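Local coordinates for protein 11S globulin isoform 1 (Cocos nucifera, PDB 5WPW) that serves as a seed storage protein of coconut, an 11S globulin built from cupin domains that assembles as a hexamer and is a potential food allergen, at residues F192-N195 against M196-R200; G383-V386 against E387-M390; H302-N306 against A307-M311; D324-G327 against E328-D332; E276-P279 against I280-F283. The protein carries 2 engineered substitutions. All coordinates share one frame; numbering follows the deposited sequence.

Contact 1: residues F192-N195 against M196-R200; sequences FGVN and MELAR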
loop_
_atom_site.group_PDB
_atom_site.type_symbol
_atom_site.label_atom_id
_atom_site.label_comp_id
_atom_site.label_asym_id
_atom_site.label_seq_id
_atom_site.Cartn_x
_atom_site.Cartn_y
_atom_site.Cartn_z
ATOM N N PHE A 192 22.106 -26.531 -22.954
ATOM C CA PHE A 192 22.524 -27.186 -21.722
ATOM C C PHE A 192 24.029 -27.426 -21.655
ATOM O O PHE A 192 24.536 -27.735 -20.574
ATOM C CB PHE A 192 21.768 -28.506 -21.545
ATOM C CG PHE A 192 20.318 -28.327 -21.099
ATOM C CD1 PHE A 192 19.513 -27.351 -21.668
ATOM C CD2 PHE A 192 19.780 -29.122 -20.111
ATOM C CE1 PHE A 192 18.192 -27.174 -21.259
ATOM C CE2 PHE A 192 18.447 -28.951 -19.696
ATOM C CZ PHE A 192 17.661 -27.974 -20.278
ATOM N N GLY A 193 24.755 -27.248 -22.754
ATOM C CA GLY A 193 26.190 -27.489 -22.736
ATOM C C GLY A 193 26.557 -28.954 -22.612
ATOM O O GLY A 193 27.544 -29.287 -21.950
ATOM N N VAL A 194 25.797 -29.839 -23.242
ATOM C CA VAL A 194 26.003 -31.276 -23.135
ATOM C C VAL A 194 25.895 -31.904 -24.518
ATOM O O VAL A 194 25.703 -31.218 -25.527
ATOM C CB VAL A 194 25.008 -31.940 -22.167
ATOM C CG1 VAL A 194 25.165 -31.346 -20.771
ATOM C CG2 VAL A 194 23.578 -31.785 -22.701
ATOM N N ASN A 195 26.009 -33.231 -24.551
ATOM C CA ASN A 195 26.018 -34.004 -25.779
ATOM C C ASN A 195 24.593 -34.290 -26.256
ATOM O O ASN A 195 23.605 -34.055 -25.551
ATOM C CB ASN A 195 26.793 -35.312 -25.584
ATOM C CG ASN A 195 26.522 -35.974 -24.233
ATOM O OD1 ASN A 195 26.940 -35.476 -23.176
ATOM N ND2 ASN A 195 25.823 -37.106 -24.265
ATOM N N MET A 196 24.501 -34.801 -27.486
ATOM C CA MET A 196 23.204 -35.084 -28.093
ATOM C C MET A 196 22.471 -36.192 -27.349
ATOM O O MET A 196 21.250 -36.119 -27.165
ATOM C CB MET A 196 23.397 -35.466 -29.560
ATOM C CG MET A 196 22.280 -35.009 -30.472
ATOM S SD MET A 196 22.506 -33.289 -30.964
ATOM C CE MET A 196 21.551 -33.250 -32.481
ATOM N N GLU A 197 23.199 -37.220 -26.914
ATOM C CA GLU A 197 22.576 -38.356 -26.234
ATOM C C GLU A 197 21.851 -37.917 -24.966
ATOM O O GLU A 197 20.707 -38.319 -24.715
ATOM C CB GLU A 197 23.641 -39.406 -25.908
ATOM C CG GLU A 197 23.271 -40.364 -24.772
ATOM C CD GLU A 197 22.422 -41.537 -25.248
ATOM O OE1 GLU A 197 22.205 -42.481 -24.455
ATOM O OE2 GLU A 197 21.971 -41.511 -26.417
ATOM N N LEU A 198 22.512 -37.099 -24.150
ATOM C CA LEU A 198 21.905 -36.624 -22.917
ATOM C C LEU A 198 20.731 -35.687 -23.192
ATOM O O LEU A 198 19.682 -35.796 -22.544
ATOM C CB LEU A 198 22.962 -35.935 -22.062
ATOM C CG LEU A 198 22.557 -35.593 -20.642
ATOM C CD1 LEU A 198 21.987 -36.819 -19.949
ATOM C CD2 LEU A 198 23.758 -35.026 -19.890
ATOM N N ALA A 199 20.881 -34.762 -24.145
ATOM C CA ALA A 199 19.771 -33.874 -24.474
ATOM C C ALA A 199 18.558 -34.659 -24.959
ATOM O O ALA A 199 17.422 -34.299 -24.631
ATOM C CB ALA A 199 20.209 -32.839 -25.513
ATOM N N ARG A 200 18.773 -35.757 -25.698
ATOM C CA ARG A 200 17.650 -36.606 -26.098
ATOM C C ARG A 200 16.960 -37.228 -24.899
ATOM O O ARG A 200 15.731 -37.376 -24.901
ATOM C CB ARG A 200 18.099 -37.727 -27.041
ATOM C CG ARG A 200 18.291 -37.356 -28.484
ATOM C CD ARG A 200 17.195 -36.446 -29.035
ATOM N NE ARG A 200 15.797 -36.855 -28.863
ATOM C CZ ARG A 200 14.790 -36.223 -29.468
ATOM N NH1 ARG A 200 15.044 -35.176 -30.235
ATOM N NH2 ARG A 200 13.533 -36.586 -29.283
#

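Contact 2: residues G383-V386 against E387-M390; sequences GMPV and EVLM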
loop_
_atom_site.group_PDB
_atom_site.type_symbol
_atom_site.label_atom_id
_atom_site.label_comp_id
_atom_site.label_asym_id
_atom_site.label_seq_id
_atom_site.Cartn_x
_atom_site.Cartn_y
_atom_site.Cartn_z
ATOM N N GLY A 383 -28.412 -7.843 13.753
ATOM C CA GLY A 383 -28.046 -6.452 13.633
ATOM C C GLY A 383 -29.175 -5.528 13.283
ATOM O O GLY A 383 -28.970 -4.314 13.256
ATOM N N MET A 384 -30.345 -6.069 12.999
ATOM C CA MET A 384 -31.484 -5.304 12.519
ATOM C C MET A 384 -32.436 -4.974 13.663
ATOM O O MET A 384 -32.614 -5.778 14.587
ATOM C CB MET A 384 -32.233 -6.092 11.440
ATOM C CG MET A 384 -31.614 -5.900 10.043
ATOM S SD MET A 384 -32.420 -6.972 8.860
ATOM C CE MET A 384 -30.972 -7.245 7.781
ATOM N N PRO A 385 -33.039 -3.786 13.636
ATOM C CA PRO A 385 -34.006 -3.426 14.684
ATOM C C PRO A 385 -35.183 -4.392 14.710
ATOM O O PRO A 385 -35.678 -4.827 13.666
ATOM C CB PRO A 385 -34.449 -2.015 14.285
ATOM C CG PRO A 385 -33.301 -1.479 13.430
ATOM C CD PRO A 385 -32.783 -2.675 12.695
ATOM N N VAL A 386 -35.660 -4.697 15.922
ATOM C CA VAL A 386 -36.806 -5.602 16.039
ATOM C C VAL A 386 -37.940 -5.167 15.115
ATOM O O VAL A 386 -38.576 -6.003 14.463
ATOM C CB VAL A 386 -37.272 -5.714 17.503
ATOM C CG1 VAL A 386 -36.158 -6.249 18.370
ATOM C CG2 VAL A 386 -37.751 -4.373 18.024
ATOM N N GLU A 387 -38.188 -3.850 14.998
ATOM C CA GLU A 387 -39.370 -3.416 14.257
ATOM C C GLU A 387 -39.183 -3.567 12.761
ATOM O O GLU A 387 -40.160 -3.794 12.042
ATOM C CB GLU A 387 -39.753 -1.972 14.612
ATOM C CG GLU A 387 -40.118 -1.802 16.099
ATOM C CD GLU A 387 -41.236 -0.786 16.371
ATOM O OE1 GLU A 387 -41.768 -0.816 17.497
ATOM O OE2 GLU A 387 -41.577 0.036 15.492
ATOM N N VAL A 388 -37.939 -3.470 12.274
ATOM C CA VAL A 388 -37.658 -3.832 10.892
ATOM C C VAL A 388 -38.010 -5.294 10.643
ATOM O O VAL A 388 -38.614 -5.638 9.619
ATOM C CB VAL A 388 -36.181 -3.534 10.560
ATOM C CG1 VAL A 388 -35.784 -4.171 9.225
ATOM C CG2 VAL A 388 -35.920 -2.030 10.588
ATOM N N LEU A 389 -37.637 -6.179 11.567
ATOM C CA LEU A 389 -37.988 -7.589 11.418
ATOM C C LEU A 389 -39.493 -7.808 11.548
ATOM O O LEU A 389 -40.077 -8.621 10.820
ATOM C CB LEU A 389 -37.261 -8.428 12.461
ATOM C CG LEU A 389 -35.726 -8.459 12.473
ATOM C CD1 LEU A 389 -35.242 -9.208 13.668
ATOM C CD2 LEU A 389 -35.190 -9.074 11.224
ATOM N N MET A 390 -40.130 -7.125 12.498
ATOM C CA MET A 390 -41.587 -7.236 12.603
ATOM C C MET A 390 -42.236 -6.938 11.265
ATOM O O MET A 390 -42.876 -7.807 10.665
ATOM C CB MET A 390 -42.111 -6.301 13.689
ATOM C CG MET A 390 -41.825 -6.834 15.093
ATOM S SD MET A 390 -42.123 -5.636 16.399
ATOM C CE MET A 390 -43.919 -5.438 16.247
#

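Contact 3: residues H302-N306 against A307-M311; sequences HWNIN and AHSIM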
loop_
_atom_site.group_PDB
_atom_site.type_symbol
_atom_site.label_atom_id
_atom_site.label_comp_id
_atom_site.label_asym_id
_atom_site.label_seq_id
_atom_site.Cartn_x
_atom_site.Cartn_y
_atom_site.Cartn_z
ATOM N N HIS A 302 -25.673 -19.117 6.207
ATOM C CA HIS A 302 -24.765 -18.026 5.884
ATOM C C HIS A 302 -24.695 -17.891 4.377
ATOM O O HIS A 302 -25.072 -18.807 3.628
ATOM C CB HIS A 302 -23.359 -18.244 6.470
ATOM C CG HIS A 302 -22.678 -19.491 5.973
ATOM N ND1 HIS A 302 -22.991 -20.750 6.448
ATOM C CD2 HIS A 302 -21.683 -19.668 5.066
ATOM C CE1 HIS A 302 -22.246 -21.648 5.829
ATOM N NE2 HIS A 302 -21.438 -21.020 4.993
ATOM N N TRP A 303 -24.211 -16.732 3.929
ATOM C CA TRP A 303 -23.762 -16.617 2.555
ATOM C C TRP A 303 -22.315 -16.136 2.497
ATOM O O TRP A 303 -21.820 -15.462 3.410
ATOM C CB TRP A 303 -24.693 -15.691 1.755
ATOM C CG TRP A 303 -24.638 -14.241 2.102
ATOM C CD1 TRP A 303 -23.798 -13.276 1.557
ATOM C CD2 TRP A 303 -25.481 -13.570 3.015
ATOM N NE1 TRP A 303 -24.084 -12.054 2.106
ATOM C CE2 TRP A 303 -25.117 -12.202 3.001
ATOM C CE3 TRP A 303 -26.521 -13.990 3.859
ATOM C CZ2 TRP A 303 -25.755 -11.248 3.808
ATOM C CZ3 TRP A 303 -27.163 -13.041 4.641
ATOM C CH2 TRP A 303 -26.770 -11.688 4.623
ATOM N N ASN A 304 -21.621 -16.531 1.430
ATOM C CA ASN A 304 -20.278 -16.046 1.184
ATOM C C ASN A 304 -20.362 -14.663 0.567
ATOM O O ASN A 304 -21.028 -14.473 -0.453
ATOM C CB ASN A 304 -19.519 -16.981 0.248
ATOM C CG ASN A 304 -19.152 -18.271 0.924
ATOM O OD1 ASN A 304 -18.216 -18.316 1.720
ATOM N ND2 ASN A 304 -19.901 -19.325 0.633
ATOM N N ILE A 305 -19.647 -13.721 1.169
ATOM C CA ILE A 305 -19.777 -12.321 0.788
ATOM C C ILE A 305 -18.986 -12.029 -0.471
ATOM O O ILE A 305 -19.502 -11.422 -1.420
ATOM C CB ILE A 305 -19.324 -11.409 1.938
ATOM C CG1 ILE A 305 -20.366 -11.412 3.060
ATOM C CG2 ILE A 305 -19.088 -10.002 1.436
ATOM C CD1 ILE A 305 -19.861 -10.777 4.313
ATOM N N ASN A 306 -17.723 -12.455 -0.500
ATOM C CA ASN A 306 -16.790 -11.957 -1.510
ATOM C C ASN A 306 -16.104 -13.083 -2.270
ATOM O O ASN A 306 -15.052 -12.856 -2.870
ATOM C CB ASN A 306 -15.739 -11.038 -0.863
ATOM C CG ASN A 306 -14.960 -11.696 0.271
ATOM O OD1 ASN A 306 -15.331 -12.759 0.812
ATOM N ND2 ASN A 306 -13.871 -11.050 0.653
ATOM N N ALA A 307 -16.700 -14.276 -2.314
ATOM C CA ALA A 307 -16.006 -15.407 -2.928
ATOM C C ALA A 307 -16.987 -16.545 -3.184
ATOM O O ALA A 307 -18.031 -16.645 -2.530
ATOM C CB ALA A 307 -14.860 -15.894 -2.046
ATOM N N HIS A 308 -16.639 -17.396 -4.151
ATOM C CA HIS A 308 -17.248 -18.712 -4.268
ATOM C C HIS A 308 -16.565 -19.652 -3.284
ATOM O O HIS A 308 -15.405 -19.446 -2.905
ATOM C CB HIS A 308 -17.111 -19.305 -5.674
ATOM C CG HIS A 308 -17.551 -18.401 -6.787
ATOM N ND1 HIS A 308 -18.862 -18.014 -6.965
ATOM C CD2 HIS A 308 -16.855 -17.848 -7.808
ATOM C CE1 HIS A 308 -18.953 -17.242 -8.031
ATOM N NE2 HIS A 308 -17.749 -17.122 -8.559
ATOM N N SER A 309 -17.285 -20.703 -2.894
ATOM C CA SER A 309 -16.779 -21.716 -1.985
ATOM C C SER A 309 -16.766 -23.063 -2.701
ATOM O O SER A 309 -17.808 -23.529 -3.186
ATOM C CB SER A 309 -17.635 -21.776 -0.718
ATOM O OG SER A 309 -17.087 -22.664 0.238
ATOM N N ILE A 310 -15.589 -23.684 -2.767
ATOM C CA ILE A 310 -15.416 -25.012 -3.346
ATOM C C ILE A 310 -15.269 -25.973 -2.174
ATOM O O ILE A 310 -14.223 -26.040 -1.523
ATOM C CB ILE A 310 -14.219 -25.079 -4.295
ATOM C CG1 ILE A 310 -14.418 -24.106 -5.453
ATOM C CG2 ILE A 310 -14.066 -26.485 -4.858
ATOM C CD1 ILE A 310 -13.760 -22.771 -5.260
ATOM N N MET A 311 -16.328 -26.717 -1.892
ATOM C CA MET A 311 -16.390 -27.534 -0.694
ATOM C C MET A 311 -16.133 -28.989 -1.060
ATOM O O MET A 311 -16.776 -29.522 -1.975
ATOM C CB MET A 311 -17.755 -27.395 -0.030
ATOM C CG MET A 311 -17.842 -28.071 1.311
ATOM S SD MET A 311 -19.443 -27.814 2.124
ATOM C CE MET A 311 -20.088 -26.462 1.168
#

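Contact 4: residues D324-G327 against E328-D332; sequences DDRG and ETVFD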
loop_
_atom_site.group_PDB
_atom_site.type_symbol
_atom_site.label_atom_id
_atom_site.label_comp_id
_atom_site.label_asym_id
_atom_site.label_seq_id
_atom_site.Cartn_x
_atom_site.Cartn_y
_atom_site.Cartn_z
ATOM N N ASP A 324 -30.767 -19.771 -3.645
ATOM C CA ASP A 324 -30.280 -18.709 -4.536
ATOM C C ASP A 324 -31.162 -17.453 -4.459
ATOM O O ASP A 324 -32.059 -17.340 -3.609
ATOM C CB ASP A 324 -30.131 -19.236 -5.977
ATOM C CG ASP A 324 -31.451 -19.343 -6.739
ATOM O OD1 ASP A 324 -32.552 -19.017 -6.206
ATOM O OD2 ASP A 324 -31.360 -19.776 -7.906
ATOM N N ASP A 325 -30.911 -16.509 -5.373
ATOM C CA ASP A 325 -31.555 -15.201 -5.343
ATOM C C ASP A 325 -33.006 -15.247 -5.780
ATOM O O ASP A 325 -33.711 -14.247 -5.610
ATOM C CB ASP A 325 -30.797 -14.205 -6.229
ATOM C CG ASP A 325 -30.615 -14.702 -7.641
ATOM O OD1 ASP A 325 -30.215 -15.869 -7.800
ATOM O OD2 ASP A 325 -30.868 -13.928 -8.585
ATOM N N ARG A 326 -33.443 -16.361 -6.362
ATOM C CA ARG A 326 -34.844 -16.638 -6.647
ATOM C C ARG A 326 -35.593 -17.204 -5.447
ATOM O O ARG A 326 -36.793 -17.470 -5.556
ATOM C CB ARG A 326 -34.949 -17.619 -7.824
ATOM C CG ARG A 326 -34.389 -17.086 -9.147
ATOM C CD ARG A 326 -34.510 -18.104 -10.279
ATOM N NE ARG A 326 -34.183 -19.458 -9.827
ATOM C CZ ARG A 326 -33.088 -20.122 -10.184
ATOM N NH1 ARG A 326 -32.208 -19.550 -10.998
ATOM N NH2 ARG A 326 -32.867 -21.353 -9.722
ATOM N N GLY A 327 -34.936 -17.392 -4.305
ATOM C CA GLY A 327 -35.577 -18.123 -3.230
ATOM C C GLY A 327 -35.775 -19.593 -3.512
ATOM O O GLY A 327 -36.485 -20.269 -2.755
ATOM N N GLU A 328 -35.163 -20.114 -4.574
ATOM C CA GLU A 328 -35.294 -21.517 -4.937
ATOM C C GLU A 328 -34.238 -22.371 -4.247
ATOM O O GLU A 328 -33.092 -21.949 -4.067
ATOM C CB GLU A 328 -35.175 -21.685 -6.447
ATOM C CG GLU A 328 -36.228 -20.899 -7.214
ATOM C CD GLU A 328 -37.606 -21.528 -7.114
ATOM O OE1 GLU A 328 -37.693 -22.774 -7.195
ATOM O OE2 GLU A 328 -38.597 -20.781 -6.944
ATOM N N THR A 329 -34.626 -23.584 -3.877
ATOM C CA THR A 329 -33.675 -24.553 -3.347
ATOM C C THR A 329 -32.848 -25.082 -4.506
ATOM O O THR A 329 -33.364 -25.811 -5.352
ATOM C CB THR A 329 -34.394 -25.703 -2.645
ATOM O OG1 THR A 329 -35.291 -25.192 -1.656
ATOM C CG2 THR A 329 -33.387 -26.608 -1.977
ATOM N N VAL A 330 -31.570 -24.719 -4.570
ATOM C CA VAL A 330 -30.736 -25.187 -5.674
ATOM C C VAL A 330 -29.899 -26.402 -5.302
ATOM O O VAL A 330 -29.276 -27.011 -6.190
ATOM C CB VAL A 330 -29.851 -24.046 -6.222
ATOM C CG1 VAL A 330 -30.731 -22.949 -6.792
ATOM C CG2 VAL A 330 -28.954 -23.476 -5.121
ATOM N N PHE A 331 -29.869 -26.779 -4.028
ATOM C CA PHE A 331 -29.285 -28.035 -3.602
ATOM C C PHE A 331 -29.940 -28.431 -2.292
ATOM O O PHE A 331 -30.233 -27.583 -1.447
ATOM C CB PHE A 331 -27.755 -27.944 -3.440
ATOM C CG PHE A 331 -27.083 -29.282 -3.230
ATOM C CD1 PHE A 331 -26.916 -30.164 -4.285
ATOM C CD2 PHE A 331 -26.621 -29.650 -1.978
ATOM C CE1 PHE A 331 -26.303 -31.402 -4.091
ATOM C CE2 PHE A 331 -26.009 -30.886 -1.780
ATOM C CZ PHE A 331 -25.855 -31.762 -2.849
ATOM N N ASP A 332 -30.167 -29.731 -2.134
ATOM C CA ASP A 332 -30.753 -30.265 -0.910
ATOM C C ASP A 332 -30.387 -31.752 -0.923
ATOM O O ASP A 332 -31.148 -32.579 -1.423
ATOM C CB ASP A 332 -32.251 -30.046 -0.865
ATOM C CG ASP A 332 -32.863 -30.417 0.477
ATOM O OD1 ASP A 332 -32.253 -31.212 1.237
ATOM O OD2 ASP A 332 -33.970 -29.907 0.767
#

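Contact 5: residues E276-P279 against I280-F283; sequences EKLP and ILRF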
loop_
_atom_site.group_PDB
_atom_site.type_symbol
_atom_site.label_atom_id
_atom_site.label_comp_id
_atom_site.label_asym_id
_atom_site.label_seq_id
_atom_site.Cartn_x
_atom_site.Cartn_y
_atom_site.Cartn_z
ATOM N N GLU A 276 -4.061 -13.190 6.662
ATOM C CA GLU A 276 -3.742 -12.825 8.037
ATOM C C GLU A 276 -3.040 -13.949 8.783
ATOM O O GLU A 276 -2.528 -13.714 9.882
ATOM C CB GLU A 276 -5.004 -12.425 8.815
ATOM C CG GLU A 276 -5.966 -11.574 8.053
ATOM C CD GLU A 276 -5.772 -10.099 8.330
ATOM O OE1 GLU A 276 -4.760 -9.752 8.971
ATOM O OE2 GLU A 276 -6.640 -9.287 7.905
ATOM N N LYS A 277 -2.987 -15.141 8.198
ATOM C CA LYS A 277 -2.169 -16.244 8.687
ATOM C C LYS A 277 -1.005 -16.586 7.774
ATOM O O LYS A 277 0.083 -16.870 8.264
ATOM C CB LYS A 277 -3.035 -17.497 8.871
ATOM C CG LYS A 277 -4.098 -17.300 9.934
ATOM C CD LYS A 277 -4.709 -18.608 10.362
ATOM C CE LYS A 277 -5.880 -18.356 11.301
ATOM N NZ LYS A 277 -6.516 -19.644 11.726
ATOM N N LEU A 278 -1.212 -16.564 6.460
ATOM C CA LEU A 278 -0.236 -17.058 5.488
ATOM C C LEU A 278 -0.059 -15.966 4.444
ATOM O O LEU A 278 -0.923 -15.800 3.569
ATOM C CB LEU A 278 -0.706 -18.354 4.848
ATOM C CG LEU A 278 0.175 -18.943 3.741
ATOM C CD1 LEU A 278 1.524 -19.254 4.319
ATOM C CD2 LEU A 278 -0.480 -20.181 3.103
ATOM N N PRO A 279 1.034 -15.214 4.498
ATOM C CA PRO A 279 1.104 -13.973 3.705
ATOM C C PRO A 279 0.926 -14.168 2.216
ATOM O O PRO A 279 0.287 -13.328 1.579
ATOM C CB PRO A 279 2.501 -13.437 4.044
ATOM C CG PRO A 279 2.787 -13.991 5.381
ATOM C CD PRO A 279 2.154 -15.333 5.440
ATOM N N ILE A 280 1.453 -15.256 1.646
ATOM C CA ILE A 280 1.446 -15.416 0.194
ATOM C C ILE A 280 0.031 -15.429 -0.368
ATOM O O ILE A 280 -0.170 -15.123 -1.546
ATOM C CB ILE A 280 2.212 -16.694 -0.228
ATOM C CG1 ILE A 280 2.485 -16.660 -1.739
ATOM C CG2 ILE A 280 1.441 -17.974 0.156
ATOM C CD1 ILE A 280 3.303 -17.817 -2.253
ATOM N N LEU A 281 -0.971 -15.732 0.464
ATOM C CA LEU A 281 -2.324 -15.835 -0.050
ATOM C C LEU A 281 -2.825 -14.503 -0.588
ATOM O O LEU A 281 -3.762 -14.496 -1.384
ATOM C CB LEU A 281 -3.281 -16.335 1.041
ATOM C CG LEU A 281 -2.976 -17.748 1.551
ATOM C CD1 LEU A 281 -4.055 -18.295 2.481
ATOM C CD2 LEU A 281 -2.787 -18.663 0.363
ATOM N N ARG A 282 -2.247 -13.386 -0.145
ATOM C CA ARG A 282 -2.657 -12.082 -0.664
ATOM C C ARG A 282 -2.287 -11.901 -2.130
ATOM O O ARG A 282 -2.845 -11.019 -2.791
ATOM C CB ARG A 282 -2.047 -10.949 0.177
ATOM C CG ARG A 282 -0.560 -10.672 -0.069
ATOM C CD ARG A 282 0.008 -9.769 1.034
ATOM N NE ARG A 282 1.459 -9.916 1.161
ATOM C CZ ARG A 282 2.334 -8.912 1.108
ATOM N NH1 ARG A 282 1.918 -7.662 0.931
ATOM N NH2 ARG A 282 3.633 -9.162 1.230
ATOM N N PHE A 283 -1.337 -12.690 -2.635
ATOM C CA PHE A 283 -1.030 -12.771 -4.056
ATOM C C PHE A 283 -1.763 -13.919 -4.740
ATOM O O PHE A 283 -2.218 -13.763 -5.880
ATOM C CB PHE A 283 0.488 -12.913 -4.238
ATOM C CG PHE A 283 1.275 -11.946 -3.394
ATOM C CD1 PHE A 283 1.266 -10.593 -3.689
ATOM C CD2 PHE A 283 1.983 -12.377 -2.287
ATOM C CE1 PHE A 283 1.974 -9.687 -2.907
ATOM C CE2 PHE A 283 2.697 -11.479 -1.500
ATOM C CZ PHE A 283 2.692 -10.134 -1.811
#

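Contact 1: residues F192-N195 against M196-R200
Asn195 turns its side chain back over the backbone (chi1 40°), and Leu198 holds CG anti to its own N (chi1 -170°), which sets the Asn195 amide against the first turn of helix 196-202, near Leu198 N and CB. Asn195 is the N-cap, but its ND2, not OD1, faces the turn. That atom sits 3.6 Å from Glu197 CB and 3.3 Å from Leu198 N, a meeting of two donors and no bond. The side chains of Asn195 and Glu197 run side by side in the same direction, their amide and carboxylate planes nearly coplanar. OD1 instead accepts from Arg402 NH2 of a second subunit. The helix-starting bond runs from Ala199 N to Asn195 O, 3.1 Å and nearly straight at 168°. Apolar packing is brief: Leu198 CD2 approaches Val194 CB at 4.0 Å, the two side chains roughly perpendicular. Gly193, with positive phi, is the C-prime residue of the Schellman motif that ends helix 185-192. The segment is thus a short loop joining helices 185-192 and 196-202, in which Ala199 packs on Ala189 and Met196 on Thr185 and Glu186 of the preceding helix, while Val194 and Leu198 meet the second subunit.

Contact 2: residues G383-V386 against E387-M390
Val386 O takes the short bond of this helix start, from Met390 N at 2.7 Å and 162°. The thioether chain of Met390 leaves alongside the same oxygen, its CG 3.4 Å from Val386 O. One residue earlier Pro385 O accepts from Leu389 N at 3.2 Å, equally straight at 163°. These two bonds close the first turn of helix 386-393, with Pro385 in the N-cap position.

The pyrrolidine ring of Pro385 does its packing against one methyl. Val388 CG2 lies 3.8 Å from Pro385 CD, and the ring's CB and CG are about as near. Val388 holds CG1 anti to its backbone N (chi1 168°), which leaves CG2 beside that N and directed at the proline. The sulfur of Met384 makes looser contacts: SD is 4.2 Å from Leu389 CD2 and 4.4 Å from Val388 CG1. On another side Val386 CG2 touches Glu387 CG at 4.0 Å, methyl against methylene.

The carboxylate of Glu387 is used elsewhere: OE1 pairs with Arg397 at the start of helix 397-405, and OE2 accepts from Gln220 N of a third subunit. Pro385 has no side-chain acceptor to offer the N-H groups of the first turn. One of these, Val386 N, finds a weak bond to Asp102 OD1 of the third subunit. The helix dipole and Arg397 would both probably favour a charged Glu387 in this first turn.

Contact 3: residues H302-N306 against A307-M311
Asn304 and Ala307 meet in van der Waals contact: Asn304 CB lies 3.2 Å from Ala307 O, a close approach of a methylene to a carbonyl oxygen. Further out, Asn304 ND2 rests 3.6 Å from Ser309 CB. The asparagine reaches there because its CG is beside the backbone N and anti to the carbonyl carbon (chi1 -72°).

Polar bonding is directed away from the segments' common boundary. Asn304 OD1 accepts from Lys364 NZ, and the amide of Asn306 is held at both ends, OD1 by Met370 N and ND2 by Arg368 O, which fixes which way round it lies. Ala307 is less well served: its N and O are buried without a partner anywhere in the model, which probably carries some polar cost at the bend.

This loop crosses between the two sheets of the C-terminal cupin beta-barrel. Strand 298-304, paired with 348-354 and 371-373, ends at Asn304, and the chain passes through Ile305 to His308 into strand 309-314, which lies between 357-364 and 340-343; Ser309 packs on Ser362 and Lys364 of the former, and Ala307 on Thr365 and Ser366 just beyond it.

Contact 4: residues D324-G327 against E328-D332
A beta hairpin of the C-terminal cupin domain turns here, between strands 317-323 and 329-336, through a type I turn from Asp324 to Gly327 reinforced by an Asx turn. Asp324 OD1 accepts from two backbone donors arriving on opposite faces of its carboxylate: Arg326 N at 2.8 Å, from well above the plane, and Glu328 N at 3.3 Å, on the syn side and 35° out of it. The side chain swings over the turn because CG stands between the backbone N and the carbonyl carbon (chi1 78°). Across the neck of the hairpin Asp324 N donates to Glu328 O at 3.2 Å, within the carbonyl plane, and Gly327, with positive phi, lets the chain double back. Beyond it Val330 and Phe331 both face Val322 in a classic beta bulge, and Val330 CG1 packs 3.8 Å from Asp324 CB. Arg326 NH2 makes a salt bridge to Glu6 OE1 of the same chain; Asp325 pairs with Arg154 of a third subunit, tying the turn to the assembly. The Glu328 carboxylate does not reach the guanidinium, as OE2 stays 5.4 Å from Arg326 NE. It is the methylene that touches: Glu328 CG lies in the guanidinium plane at its edge, 3.6 Å from Arg326 NE.

Contact 5: residues E276-P279 against I280-F283
Apolar contacts centre on Leu278. Its CD2 meets Leu281 CG at 3.8 Å, the two side chains crossing at about a right angle, while its CG lies 3.9 Å from Ile280 CG2, these two side chains lying side by side and pointing the same way. Leu278 CG is anti to the backbone N (chi1 176°), which sets its CG and CD2 against both partners. Leu278 and Leu281 also pack on Leu273 of strand 268-273, and Ile280 and Leu281 reach Ala117 on strand 114-118 of the N-terminal cupin domain.

Backbone bonds fold the chain. Leu281 N donates to Leu278 O at 3.1 Å, closing a type I beta turn that leads into the short helix 281-284 between strands 268-273 and 287-293 of the C-terminal cupin domain. Arg282 N follows with Pro279 O at 3.1 Å, from above the carbonyl plane and 38° out of it.

The same oxygen meets the arginine side chain without bonding to it. Pro279 O lies 3.2 Å from Arg282 CG, and at the edge of the guanidinium, in its plane, it is 3.6 Å from Arg282 NE. Phe283 CZ stands over the centre of one guanidinium face. Ser275 of a fourth subunit packs against Pro279.

Contact 1 lies in the N-terminal cupin range and the other four in the C-terminal one; no two of them touch. Contacts 1 and 2, each at the start of a helix, stand on opposite sides of the chain's centre, their own centres about 75 Å apart. Contact 3 is the middle of the C-terminal group: its centre lies about 15 Å from that of contact 4, about 18 Å from that of contact 5 and about 25 Å from that of contact 2, and its nearest atoms come within about 7 Å of contact 2. Contacts 3 and 4 reach the same sheet. Contacts 2, 3 and 4 all meet the third subunit, contact 1 the second and contact 5 the fourth, so every one borders a subunit interface of the hexamer.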